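Local structure of polyhedrin (Antheraea mylitta cypovirus 4, 5A9C) at residues G104-D109 with T145-A150. The protein forms the crystalline matrix of viral polyhedra, the occlusion bodies that probably shelter cypovirus particles outside the insect host. Residues are numbered along the deposited sequence; the frame is centred on the assembly and turned at random.
Sequences GLNNTD and TVKVLA
Gly-104 meets Thr-145 and Lys-147, and Asn-106 meets Lys-147, where a loop of the polyhedrin fold lies against the middle strand of a three-stranded antiparallel sheet. Strand 145-151 runs between strands 61-66 and 96-100, and the loop follows strand 96-100. The contact is small and buried, and no direct hydrogen bond crosses it.

Van der Waals packing is light. Thr-145 OG1 sits 3.7 Å from Gly-104 CA. With chi1 at 47°, the hydroxyl tucks back over its own backbone, and OG1 is the atom that meets the glycine; it is hydrogen-bonded to Asn-101 O and Thr-100 OG1. Gly-104 has a positive phi, a backbone shape that suits a residue without a side chain. The Lys-147 chain bends at chi3 (55°), and its CD lies 4.1 Å from Gly-104 O.

Polar links are indirect. The Asn-106 and Lys-147 side chains cross at about a right angle, with ND2 and NZ 4.1 Å apart. These two donors do not bond to each other but share the acceptor Glu-98 OE2, NZ in a salt bridge. Asn-106 ND2 also bonds to Arg-114 O, while Lys-147 NZ bonds to Ala-115 O and Lys-147 has a cation-pi contact with Trp-116.

Within the loop, Asn-107 forms an Asx turn: its OD1 accepts from Asp-109 N at 3.1 Å.

One water joins the segments, donating to Gly-104 O at 2.7 Å and accepting from Lys-147 NZ at 2.7 Å.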
loop_
_atom_site.group_PDB
_atom_site.type_symbol
_atom_site.label_atom_id
_atom_site.label_comp_id
_atom_site.label_asym_id
_atom_site.label_seq_id
_atom_site.Cartn_x
_atom_site.Cartn_y
_atom_site.Cartn_z
ATOM N N GLY A 104 7.404 1.716 -14.926
ATOM C CA GLY A 104 7.339 2.794 -13.957
ATOM C C GLY A 104 8.635 3.583 -13.891
ATOM O O GLY A 104 8.899 4.292 -12.918
ATOM N N LEU A 105 9.443 3.466 -14.939
ATOM C CA LEU A 105 10.752 4.112 -14.975
ATOM C C LEU A 105 10.734 5.387 -15.812
ATOM O O LEU A 105 10.074 5.442 -16.847
ATOM C CB LEU A 105 11.799 3.142 -15.529
ATOM C CG LEU A 105 12.166 1.942 -14.654
ATOM C CD1 LEU A 105 13.017 0.951 -15.433
ATOM C CD2 LEU A 105 12.886 2.407 -13.395
ATOM N N ASN A 106 11.464 6.407 -15.365
ATOM C CA ASN A 106 11.606 7.639 -16.135
ATOM C C ASN A 106 12.915 7.677 -16.925
ATOM O O ASN A 106 13.263 8.687 -17.538
ATOM C CB ASN A 106 11.435 8.887 -15.255
ATOM C CG ASN A 106 12.282 8.843 -13.999
ATOM O OD1 ASN A 106 13.441 8.431 -14.025
ATOM N ND2 ASN A 106 11.702 9.273 -12.884
ATOM N N ASN A 107 13.636 6.561 -16.887
ATOM C CA ASN A 107 14.741 6.302 -17.800
ATOM C C ASN A 107 14.692 4.824 -18.158
ATOM O O ASN A 107 14.546 3.977 -17.277
ATOM C CB ASN A 107 16.089 6.646 -17.162
ATOM C CG ASN A 107 17.210 6.745 -18.183
ATOM O OD1 ASN A 107 17.593 5.753 -18.806
ATOM N ND2 ASN A 107 17.746 7.949 -18.359
ATOM N N THR A 108 14.798 4.514 -19.445
ATOM C CA THR A 108 14.700 3.131 -19.901
ATOM C C THR A 108 15.663 2.234 -19.127
ATOM O O THR A 108 15.339 1.092 -18.792
ATOM C CB THR A 108 14.976 3.013 -21.413
ATOM O OG1 THR A 108 14.023 3.806 -22.134
ATOM C CG2 THR A 108 14.870 1.559 -21.867
ATOM N N ASP A 109 16.847 2.765 -18.843
ATOM C CA ASP A 109 17.842 2.054 -18.053
ATOM C C ASP A 109 17.655 2.423 -16.583
ATOM O O ASP A 109 17.905 3.562 -16.189
ATOM C CB ASP A 109 19.244 2.433 -18.531
ATOM C CG ASP A 109 20.315 1.503 -18.007
ATOM O OD1 ASP A 109 20.181 1.011 -16.866
ATOM O OD2 ASP A 109 21.296 1.267 -18.743
ATOM N N THR A 145 2.842 4.521 -18.088
ATOM C CA THR A 145 2.229 4.433 -16.769
ATOM C C THR A 145 2.148 5.828 -16.167
ATOM O O THR A 145 2.761 6.760 -16.679
ATOM C CB THR A 145 2.996 3.484 -15.824
ATOM O OG1 THR A 145 4.399 3.761 -15.895
ATOM C CG2 THR A 145 2.745 2.029 -16.206
ATOM N N VAL A 146 1.385 5.971 -15.089
ATOM C CA VAL A 146 1.176 7.280 -14.484
ATOM C C VAL A 146 1.571 7.314 -13.009
ATOM O O VAL A 146 1.213 6.428 -12.235
ATOM C CB VAL A 146 -0.292 7.732 -14.622
ATOM C CG1 VAL A 146 -0.509 9.051 -13.898
ATOM C CG2 VAL A 146 -0.681 7.844 -16.095
ATOM N N LYS A 147 2.315 8.348 -12.631
ATOM C CA LYS A 147 2.715 8.562 -11.247
ATOM C C LYS A 147 2.223 9.922 -10.787
ATOM O O LYS A 147 2.377 10.914 -11.500
ATOM C CB LYS A 147 4.237 8.500 -11.113
ATOM C CG LYS A 147 4.825 7.116 -11.295
ATOM C CD LYS A 147 6.334 7.181 -11.490
ATOM C CE LYS A 147 7.026 7.931 -10.360
ATOM N NZ LYS A 147 8.476 8.127 -10.658
ATOM N N VAL A 148 1.618 9.968 -9.605
ATOM C CA VAL A 148 1.153 11.234 -9.045
ATOM C C VAL A 148 1.612 11.390 -7.601
ATOM O O VAL A 148 1.588 10.433 -6.825
ATOM C CB VAL A 148 -0.382 11.358 -9.097
ATOM C CG1 VAL A 148 -0.829 12.711 -8.552
ATOM C CG2 VAL A 148 -0.886 11.161 -10.521
ATOM N N LEU A 149 2.040 12.598 -7.254
ATOM C CA LEU A 149 2.367 12.937 -5.875
ATOM C C LEU A 149 1.628 14.197 -5.443
ATOM O O LEU A 149 1.685 15.224 -6.116
ATOM C CB LEU A 149 3.870 13.154 -5.706
ATOM C CG LEU A 149 4.282 13.729 -4.347
ATOM C CD1 LEU A 149 3.965 12.753 -3.228
ATOM C CD2 LEU A 149 5.756 14.094 -4.332
ATOM N N ALA A 150 0.936 14.113 -4.315
ATOM C CA ALA A 150 0.281 15.280 -3.736
ATOM C C ALA A 150 0.455 15.261 -2.223
ATOM O O ALA A 150 0.233 14.238 -1.579
ATOM C CB ALA A 150 -1.189 15.312 -4.110
HETATM O O HOH W 1 9.607 5.626 -10.702
#